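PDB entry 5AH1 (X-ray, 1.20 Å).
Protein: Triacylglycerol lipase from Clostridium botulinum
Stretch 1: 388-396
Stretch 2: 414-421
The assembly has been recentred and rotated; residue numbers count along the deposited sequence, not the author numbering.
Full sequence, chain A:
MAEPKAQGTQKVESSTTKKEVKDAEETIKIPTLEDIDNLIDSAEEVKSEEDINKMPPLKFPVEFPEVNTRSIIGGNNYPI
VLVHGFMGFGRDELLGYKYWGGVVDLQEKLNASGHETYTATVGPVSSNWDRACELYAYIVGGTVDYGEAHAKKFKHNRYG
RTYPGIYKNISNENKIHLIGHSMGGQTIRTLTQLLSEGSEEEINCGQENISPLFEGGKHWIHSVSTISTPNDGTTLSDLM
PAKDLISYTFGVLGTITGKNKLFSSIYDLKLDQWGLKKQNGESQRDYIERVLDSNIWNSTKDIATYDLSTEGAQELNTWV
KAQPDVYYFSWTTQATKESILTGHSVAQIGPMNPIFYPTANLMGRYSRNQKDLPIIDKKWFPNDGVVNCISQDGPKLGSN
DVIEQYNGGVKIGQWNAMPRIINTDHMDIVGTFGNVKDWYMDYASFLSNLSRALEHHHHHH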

# COMPACT_ATOMS: atom_id res chain seq x y z
N ASN A 388 6.89 -1.50 10.63
CA ASN A 388 6.76 -1.48 12.08
C ASN A 388 5.28 -1.42 12.48
O ASN A 388 4.53 -0.64 11.92
CB ASN A 388 7.48 -0.26 12.66
CG ASN A 388 8.82 -0.00 12.00
OD1 ASN A 388 8.87 0.49 10.88
ND2 ASN A 388 9.91 -0.35 12.68
N CYS A 389 4.88 -2.20 13.48
CA CYS A 389 3.49 -2.23 13.90
C CYS A 389 2.98 -0.88 14.36
O CYS A 389 1.85 -0.52 14.05
CB CYS A 389 3.28 -3.27 15.01
SG CYS A 389 3.66 -4.96 14.52
N ILE A 390 3.82 -0.14 15.07
CA ILE A 390 3.41 1.14 15.63
C ILE A 390 2.96 2.11 14.53
O ILE A 390 2.15 2.99 14.77
CB ILE A 390 4.56 1.78 16.47
CG1 ILE A 390 4.07 3.00 17.25
CG2 ILE A 390 5.75 2.15 15.60
CD1 ILE A 390 5.10 3.59 18.18
N SER A 391 3.52 1.95 13.33
CA SER A 391 3.27 2.85 12.21
C SER A 391 1.94 2.58 11.52
O SER A 391 1.45 3.42 10.77
CB SER A 391 4.40 2.65 11.21
OG SER A 391 4.27 3.49 10.09
N GLN A 392 1.31 1.44 11.80
CA GLN A 392 0.23 0.95 10.96
C GLN A 392 -1.17 1.46 11.34
O GLN A 392 -2.07 1.46 10.49
CB GLN A 392 0.25 -0.59 10.93
CG GLN A 392 1.49 -1.16 10.27
CD GLN A 392 1.47 -2.66 10.23
OE1 GLN A 392 0.42 -3.26 9.99
NE2 GLN A 392 2.59 -3.31 10.51
N ASP A 393 -1.36 1.90 12.58
CA ASP A 393 -2.70 2.25 13.03
C ASP A 393 -3.20 3.60 12.50
O ASP A 393 -4.39 3.89 12.60
CB ASP A 393 -2.84 2.17 14.57
CG ASP A 393 -1.98 3.16 15.31
OD1 ASP A 393 -1.21 3.89 14.67
OD2 ASP A 393 -2.10 3.19 16.55
N GLY A 394 -2.30 4.39 11.93
CA GLY A 394 -2.67 5.68 11.40
C GLY A 394 -1.52 6.64 11.52
O GLY A 394 -0.55 6.34 12.22
N PRO A 395 -1.62 7.78 10.83
CA PRO A 395 -0.54 8.77 10.88
C PRO A 395 -0.51 9.46 12.24
O PRO A 395 -1.57 9.88 12.72
CB PRO A 395 -0.93 9.73 9.76
CG PRO A 395 -2.45 9.64 9.73
CD PRO A 395 -2.74 8.20 9.96
N LYS A 396 0.69 9.58 12.80
CA LYS A 396 0.93 10.26 14.07
C LYS A 396 2.08 11.26 13.93
O LYS A 396 1.97 12.38 14.43
CB LYS A 396 1.23 9.24 15.17
CG LYS A 396 0.05 8.30 15.41
CD LYS A 396 0.34 7.19 16.38
CE LYS A 396 1.35 6.17 15.92
NZ LYS A 396 1.03 5.53 14.60
N GLN A 414 -12.11 10.11 11.44
CA GLN A 414 -10.97 9.75 12.26
C GLN A 414 -10.65 8.28 12.02
O GLN A 414 -11.41 7.57 11.36
CB GLN A 414 -11.28 10.04 13.73
CG GLN A 414 -12.43 9.26 14.32
CD GLN A 414 -12.67 9.71 15.74
OE1 GLN A 414 -12.97 10.87 15.99
NE2 GLN A 414 -12.48 8.81 16.67
N TRP A 415 -9.53 7.82 12.56
CA TRP A 415 -9.08 6.44 12.39
C TRP A 415 -9.71 5.51 13.41
O TRP A 415 -9.56 5.70 14.62
CB TRP A 415 -7.55 6.38 12.50
CG TRP A 415 -6.91 7.09 11.37
CD1 TRP A 415 -6.60 8.42 11.30
CD2 TRP A 415 -6.60 6.54 10.10
NE1 TRP A 415 -6.10 8.73 10.06
CE2 TRP A 415 -6.06 7.58 9.31
CE3 TRP A 415 -6.67 5.25 9.56
CZ2 TRP A 415 -5.66 7.38 8.00
CZ3 TRP A 415 -6.27 5.05 8.26
CH2 TRP A 415 -5.75 6.10 7.49
N ASN A 416 -10.35 4.48 12.89
CA ASN A 416 -10.92 3.38 13.66
C ASN A 416 -9.85 2.29 13.55
O ASN A 416 -9.75 1.61 12.53
CB ASN A 416 -12.25 2.92 13.08
CG ASN A 416 -13.32 3.99 13.13
OD1 ASN A 416 -14.19 3.96 14.01
ND2 ASN A 416 -13.32 4.89 12.18
N ALA A 417 -9.02 2.18 14.58
CA ALA A 417 -7.90 1.24 14.59
C ALA A 417 -8.42 -0.14 15.01
O ALA A 417 -8.83 -0.35 16.15
CB ALA A 417 -6.78 1.73 15.52
N MET A 418 -8.44 -1.05 14.05
CA MET A 418 -9.16 -2.31 14.20
C MET A 418 -8.30 -3.36 14.93
O MET A 418 -7.10 -3.18 15.09
CB MET A 418 -9.65 -2.78 12.82
CG MET A 418 -10.49 -1.73 12.11
SD MET A 418 -12.00 -1.28 13.01
CE MET A 418 -12.98 -2.77 12.83
N PRO A 419 -8.93 -4.46 15.38
CA PRO A 419 -8.20 -5.44 16.18
C PRO A 419 -6.97 -6.00 15.44
O PRO A 419 -7.07 -6.38 14.28
CB PRO A 419 -9.26 -6.52 16.46
CG PRO A 419 -10.53 -5.77 16.48
CD PRO A 419 -10.38 -4.75 15.38
N ARG A 420 -5.83 -6.04 16.11
CA ARG A 420 -4.58 -6.40 15.47
C ARG A 420 -4.64 -7.79 14.84
O ARG A 420 -5.16 -8.72 15.44
CB ARG A 420 -3.42 -6.34 16.47
CG ARG A 420 -2.06 -6.60 15.83
CD ARG A 420 -0.87 -6.21 16.71
NE ARG A 420 -0.81 -4.77 16.91
CZ ARG A 420 0.25 -4.12 17.35
NH1 ARG A 420 1.37 -4.78 17.62
NH2 ARG A 420 0.21 -2.81 17.51
N ILE A 421 -4.07 -7.91 13.64
CA ILE A 421 -4.03 -9.17 12.93
C ILE A 421 -2.70 -9.82 13.26
O ILE A 421 -1.69 -9.63 12.56
CB ILE A 421 -4.23 -8.99 11.40
CG1 ILE A 421 -5.45 -8.11 11.09
CG2 ILE A 421 -4.35 -10.35 10.74
CD1 ILE A 421 -5.63 -7.83 9.58

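Residues 388-396 and 414-421 pack against each other without a single hydrogen bond or salt bridge between them; the contact rests on van der Waals packing and buries 275 Å² in total. In stretch 2 the backbone is extended, with a short strand around Asn-416, whereas residues 389-393 of stretch 1 have helical backbone angles. The two backbones come near each other at Asp-393 and Ala-417, whose CA atoms lie 5.5 Å apart, and at Gly-394 and Trp-415, at 6.5 Å.

Gln-414 makes no contact with stretch 1, so the packing begins with Trp-415, which gives up more surface to the contact than any other residue. Its CA-to-CB bond points toward stretch 1, and its indole lies beside the Asp-393 to Pro-395 segment. Gly-394 sits over one face of the ring, with its CA 4.2 Å from Trp-415 CD2. A CB at this position would come within about 3.2 Å of Trp-415 CG, and the backbone angles of Gly-394 (148/166) would also jam it against the carbonyl oxygen of Asp-393; each constraint favours glycine here. Pro-395 approaches the indole obliquely, its CD 3.4 Å from both NE1 and CE2 of Trp-415; the contact with CE2 is apolar. The indole nitrogen is not left unsatisfied, being hydrogen-bonded elsewhere in the structure.

The alternation of the strand turns Asn-416 away from stretch 1 and brings Ala-417 back toward it. The methyl group of Ala-417 meets the aliphatic part of Asp-393, CB to CB at 4.1 Å. The carboxylate of Asp-393 is engaged within its own stretch: OD1 forms a salt bridge with Lys-396 NZ at 2.8 Å. Lys-396 NZ also donates to Ile-390 O (2.8 Å) and Gly-394 O (3.0 Å), tying together the segment that receives Trp-415 and Ala-417. Earlier in that segment, backbone bonds from Ser-391 N to Asn-388 O (3.1 Å) and from Gln-392 N to Cys-389 O (3.0 Å) support the turn.

Met-418 and Pro-419 lie out of reach, and contact resumes with Arg-420. Its CA-to-CB bond points sideways, but the long side chain brings its end nearer to stretch 1, where Cys-389 CB lies over one face of the guanidinium, 3.6 Å from Arg-420 NH1. This placement leaves the in-plane N-H groups free to bond in other directions, and NH1 does so elsewhere in the structure. Ile-421 makes no contact with stretch 1.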